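Local structure of YohF (Salmonella typhimurium, 6WON) at residues B[150-153]-B[154-157]; B[142-146]-B[147-151]. The protein probably acts as an NAD(P)-dependent oxidoreductase of the short-chain dehydrogenase/reductase family, with acetoin as its likely substrate. All coordinates share one frame; numbering follows the deposited sequence.

Interaction 1: B[150-153]-B[154-157]; sequences PQAS and AYTA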
loop_
_atom_site.group_PDB
_atom_site.type_symbol
_atom_site.label_atom_id
_atom_site.label_comp_id
_atom_site.label_asym_id
_atom_site.label_seq_id
_atom_site.Cartn_x
_atom_site.Cartn_y
_atom_site.Cartn_z
ATOM N N PRO B 150 -13.589 11.874 -4.468
ATOM C CA PRO B 150 -15.053 11.886 -4.339
ATOM C C PRO B 150 -15.715 12.440 -5.595
ATOM O O PRO B 150 -15.199 13.358 -6.238
ATOM C CB PRO B 150 -15.305 12.775 -3.110
ATOM C CG PRO B 150 -13.985 13.394 -2.752
ATOM C CD PRO B 150 -12.913 12.530 -3.338
ATOM N N GLN B 151 -16.842 11.827 -5.964
ATOM C CA GLN B 151 -17.626 12.123 -7.161
ATOM C C GLN B 151 -16.918 11.728 -8.447
ATOM O O GLN B 151 -17.364 12.118 -9.527
ATOM C CB GLN B 151 -18.018 13.604 -7.259
ATOM C CG GLN B 151 -18.747 14.133 -6.058
ATOM C CD GLN B 151 -20.027 13.387 -5.809
ATOM O OE1 GLN B 151 -21.009 13.550 -6.545
ATOM N NE2 GLN B 151 -20.031 12.550 -4.772
ATOM N N ALA B 152 -15.826 10.977 -8.370
ATOM C CA ALA B 152 -15.056 10.631 -9.559
ATOM C C ALA B 152 -14.676 9.156 -9.515
ATOM O O ALA B 152 -13.507 8.784 -9.642
ATOM C CB ALA B 152 -13.825 11.521 -9.686
ATOM N N SER B 153 -15.685 8.295 -9.326
ATOM C CA SER B 153 -15.416 6.866 -9.198
ATOM C C SER B 153 -14.864 6.281 -10.490
ATOM O O SER B 153 -13.968 5.428 -10.458
ATOM C CB SER B 153 -16.686 6.123 -8.790
ATOM O OG SER B 153 -17.723 6.333 -9.736
ATOM N N ALA B 154 -15.400 6.696 -11.638
ATOM C CA ALA B 154 -14.862 6.192 -12.902
ATOM C C ALA B 154 -13.398 6.582 -13.052
ATOM O O ALA B 154 -12.544 5.753 -13.389
ATOM C CB ALA B 154 -15.687 6.725 -14.080
ATOM N N TYR B 155 -13.089 7.849 -12.792
ATOM C CA TYR B 155 -11.712 8.321 -12.909
ATOM C C TYR B 155 -10.795 7.562 -11.954
ATOM O O TYR B 155 -9.702 7.126 -12.340
ATOM C CB TYR B 155 -11.696 9.825 -12.653
ATOM C CG TYR B 155 -10.356 10.488 -12.512
ATOM C CD1 TYR B 155 -9.631 10.890 -13.626
ATOM C CD2 TYR B 155 -9.832 10.748 -11.252
ATOM C CE1 TYR B 155 -8.410 11.508 -13.484
ATOM C CE2 TYR B 155 -8.625 11.364 -11.100
ATOM C CZ TYR B 155 -7.916 11.744 -12.208
ATOM O OH TYR B 155 -6.700 12.358 -12.022
ATOM N N THR B 156 -11.241 7.354 -10.714
ATOM C CA THR B 156 -10.438 6.608 -9.746
ATOM C C THR B 156 -10.199 5.183 -10.217
ATOM O O THR B 156 -9.074 4.673 -10.159
ATOM C CB THR B 156 -11.140 6.596 -8.394
ATOM O OG1 THR B 156 -11.299 7.941 -7.919
ATOM C CG2 THR B 156 -10.366 5.737 -7.385
ATOM N N ALA B 157 -11.253 4.518 -10.686
ATOM C CA ALA B 157 -11.108 3.134 -11.117
ATOM C C ALA B 157 -10.174 3.033 -12.312
ATOM O O ALA B 157 -9.363 2.106 -12.398
ATOM C CB ALA B 157 -12.475 2.536 -11.455
#

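Interaction 2: B[142-146]-B[147-151]; sequences SVHEH and TPLPQ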
loop_
_atom_site.group_PDB
_atom_site.type_symbol
_atom_site.label_atom_id
_atom_site.label_comp_id
_atom_site.label_asym_id
_atom_site.label_seq_id
_atom_site.Cartn_x
_atom_site.Cartn_y
_atom_site.Cartn_z
ATOM N N SER B 142 -2.063 9.359 -11.164
ATOM C CA SER B 142 -2.586 10.366 -10.243
ATOM C C SER B 142 -2.482 9.780 -8.840
ATOM O O SER B 142 -2.342 8.565 -8.678
ATOM C CB SER B 142 -4.043 10.726 -10.564
ATOM O OG SER B 142 -4.754 11.137 -9.410
ATOM N N VAL B 143 -2.556 10.646 -7.823
ATOM C CA VAL B 143 -2.726 10.102 -6.476
ATOM C C VAL B 143 -3.952 9.208 -6.418
ATOM O O VAL B 143 -4.019 8.297 -5.584
ATOM C CB VAL B 143 -2.827 11.198 -5.403
ATOM C CG1 VAL B 143 -1.492 11.869 -5.226
ATOM C CG2 VAL B 143 -3.948 12.221 -5.743
ATOM N N HIS B 144 -4.911 9.413 -7.325
ATOM C CA HIS B 144 -6.123 8.609 -7.312
ATOM C C HIS B 144 -5.953 7.249 -7.977
ATOM O O HIS B 144 -6.935 6.499 -8.092
ATOM C CB HIS B 144 -7.246 9.427 -7.933
ATOM C CG HIS B 144 -7.447 10.733 -7.226
ATOM N ND1 HIS B 144 -7.842 10.799 -5.907
ATOM C CD2 HIS B 144 -7.231 12.011 -7.623
ATOM C CE1 HIS B 144 -7.902 12.068 -5.534
ATOM N NE2 HIS B 144 -7.546 12.821 -6.560
ATOM N N GLU B 145 -4.735 6.910 -8.400
ATOM C CA GLU B 145 -4.360 5.504 -8.563
ATOM C C GLU B 145 -4.374 4.759 -7.228
ATOM O O GLU B 145 -4.402 3.520 -7.215
ATOM C CB GLU B 145 -2.957 5.412 -9.197
ATOM C CG GLU B 145 -2.392 3.998 -9.376
ATOM C CD GLU B 145 -0.898 3.972 -9.665
ATOM O OE1 GLU B 145 -0.341 4.982 -10.163
ATOM O OE2 GLU B 145 -0.272 2.921 -9.409
ATOM N N HIS B 146 -4.373 5.491 -6.104
ATOM C CA HIS B 146 -4.190 4.925 -4.774
ATOM C C HIS B 146 -5.305 5.250 -3.794
ATOM O O HIS B 146 -5.574 4.435 -2.896
ATOM C CB HIS B 146 -2.849 5.408 -4.178
ATOM C CG HIS B 146 -1.675 5.137 -5.064
ATOM N ND1 HIS B 146 -1.168 3.867 -5.251
ATOM C CD2 HIS B 146 -0.941 5.956 -5.854
ATOM C CE1 HIS B 146 -0.165 3.917 -6.110
ATOM N NE2 HIS B 146 -0.004 5.172 -6.490
ATOM N N THR B 147 -5.957 6.402 -3.929
ATOM C CA THR B 147 -6.952 6.848 -2.961
ATOM C C THR B 147 -8.080 7.503 -3.749
ATOM O O THR B 147 -7.832 8.065 -4.821
ATOM C CB THR B 147 -6.325 7.822 -1.936
ATOM O OG1 THR B 147 -7.295 8.237 -0.956
ATOM C CG2 THR B 147 -5.737 9.067 -2.639
ATOM N N PRO B 148 -9.327 7.377 -3.302
ATOM C CA PRO B 148 -10.450 7.782 -4.159
ATOM C C PRO B 148 -10.590 9.293 -4.247
ATOM O O PRO B 148 -10.230 10.031 -3.330
ATOM C CB PRO B 148 -11.672 7.163 -3.463
ATOM C CG PRO B 148 -11.263 7.109 -1.997
ATOM C CD PRO B 148 -9.782 6.793 -2.026
ATOM N N LEU B 149 -11.108 9.748 -5.388
ATOM C CA LEU B 149 -11.505 11.137 -5.549
ATOM C C LEU B 149 -13.019 11.211 -5.472
ATOM O O LEU B 149 -13.699 10.637 -6.343
ATOM C CB LEU B 149 -11.017 11.694 -6.883
ATOM C CG LEU B 149 -11.471 13.100 -7.301
ATOM C CD1 LEU B 149 -10.998 14.182 -6.316
ATOM C CD2 LEU B 149 -10.966 13.425 -8.706
ATOM N N PRO B 150 -13.589 11.874 -4.468
ATOM C CA PRO B 150 -15.053 11.886 -4.339
ATOM C C PRO B 150 -15.715 12.440 -5.595
ATOM O O PRO B 150 -15.199 13.358 -6.238
ATOM C CB PRO B 150 -15.305 12.775 -3.110
ATOM C CG PRO B 150 -13.985 13.394 -2.752
ATOM C CD PRO B 150 -12.913 12.530 -3.338
ATOM N N GLN B 151 -16.842 11.827 -5.964
ATOM C CA GLN B 151 -17.626 12.123 -7.161
ATOM C C GLN B 151 -16.918 11.728 -8.447
ATOM O O GLN B 151 -17.364 12.118 -9.527
ATOM C CB GLN B 151 -18.018 13.604 -7.259
ATOM C CG GLN B 151 -18.747 14.133 -6.058
ATOM C CD GLN B 151 -20.027 13.387 -5.809
ATOM O OE1 GLN B 151 -21.009 13.550 -6.545
ATOM N NE2 GLN B 151 -20.031 12.550 -4.772
#

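Interaction 1: B[150-153]-B[154-157]
T156 turns OG1 anti to its own carbonyl carbon (chi1 -61°), which puts the hydroxyl beside its backbone N and within reach of A152 O, the carbonyl of the N-cap residue that T156 N already bonds. The contact is the first turn of helix 153-173 of the Rossmann-like SDR fold, where the chain leaves the loop that follows strand 135-140. A152 O accepts T156 N at 2.9 Å, the regular i to i+4 helical bond, with an N-H...O angle of 162°. The second donor, T156 OG1, lies above the carbonyl plane, also 2.9 Å from A152 O. The same OG1 that donates to A152 O also accepts L149 N from the loop, so a single threonine ties the helix start to the segment leading into it. One residue further on, A157 N repeats the helical bond to S153 O. Y155 carries CG anti to its backbone N (chi1 171°), which leads the ring away from the turn toward S142. The small side chains of A154 and A157 pack on helix 103-131, while S153 and T156 meet S168 of the second subunit. On the loop side, A152 CB rests against Y155 CB at 4.0 Å, oblique to the phenol ring.

Interaction 2: B[142-146]-B[147-151]
The imidazole of H144 is sandwiched between two aliphatic groups while its edge holds a backbone carbonyl: L149 CB sits over one face and V143 CG2 over the opposite one. The residues belong to the loop of the SDR fold between strand 135-140 and helix 153-173, which includes a short 3-10 segment, 143-145. S142, just before it, touches Y155 and K159, whose spacing is consistent with the YxxxK signature of the SDR family. The CH-pi contact is nearly axial, with L149 CB 3.4 Å from the ring centroid and 13° off the normal. With CG anti to its carbonyl carbon (chi1 -57°), H144 swings the ring toward 147-151, where ND1 donates to T147 O at 2.9 Å. The oxygen lies close to the ring plane, although ND1 itself stands above the carbonyl plane of T147. This bond implies a proton on ND1 and fixes the rotation of the ring, whose two faces are already occupied. H144 CA adds a CA-H...O contact to T147 O at 3.1 Å. The return of the chain is closed by V143 O, which accepts both H146 N and T147 N; the latter bond is longer, 3.2 Å, and bent to 140°. Beyond the loop, E145 OE1 and H146 NE2 both bond S238 OG, E145 also reaching T141. T147 OG1 and P148 O receive N249 ND2 of the third subunit, and H146 O takes K167 NZ of the second. On the same side of the ring as its CB, L149 CD1 extends past the far end of the imidazole, 3.7 Å from H144 NE2.

Interactions 1 and 2 are overlapping parts of one connection from strand 135-140 into helix 153-173 and share P150 and Q151, with centres about 7 Å apart. Both contacts are buried, although H146 of interaction 2 is partly exposed. Interaction 1 is chiefly helical backbone bonding reinforced by one hydroxyl; interaction 2 depends on an aromatic ring gripped at its faces and edge within irregular loop. They meet directly where Y155 CE2 packs 3.8 Å from H144 CD2, bringing the tyrosine of the helix start against the imidazole of the loop. Both also touch the second subunit, so this connection contributes to assembly as well as to the fold.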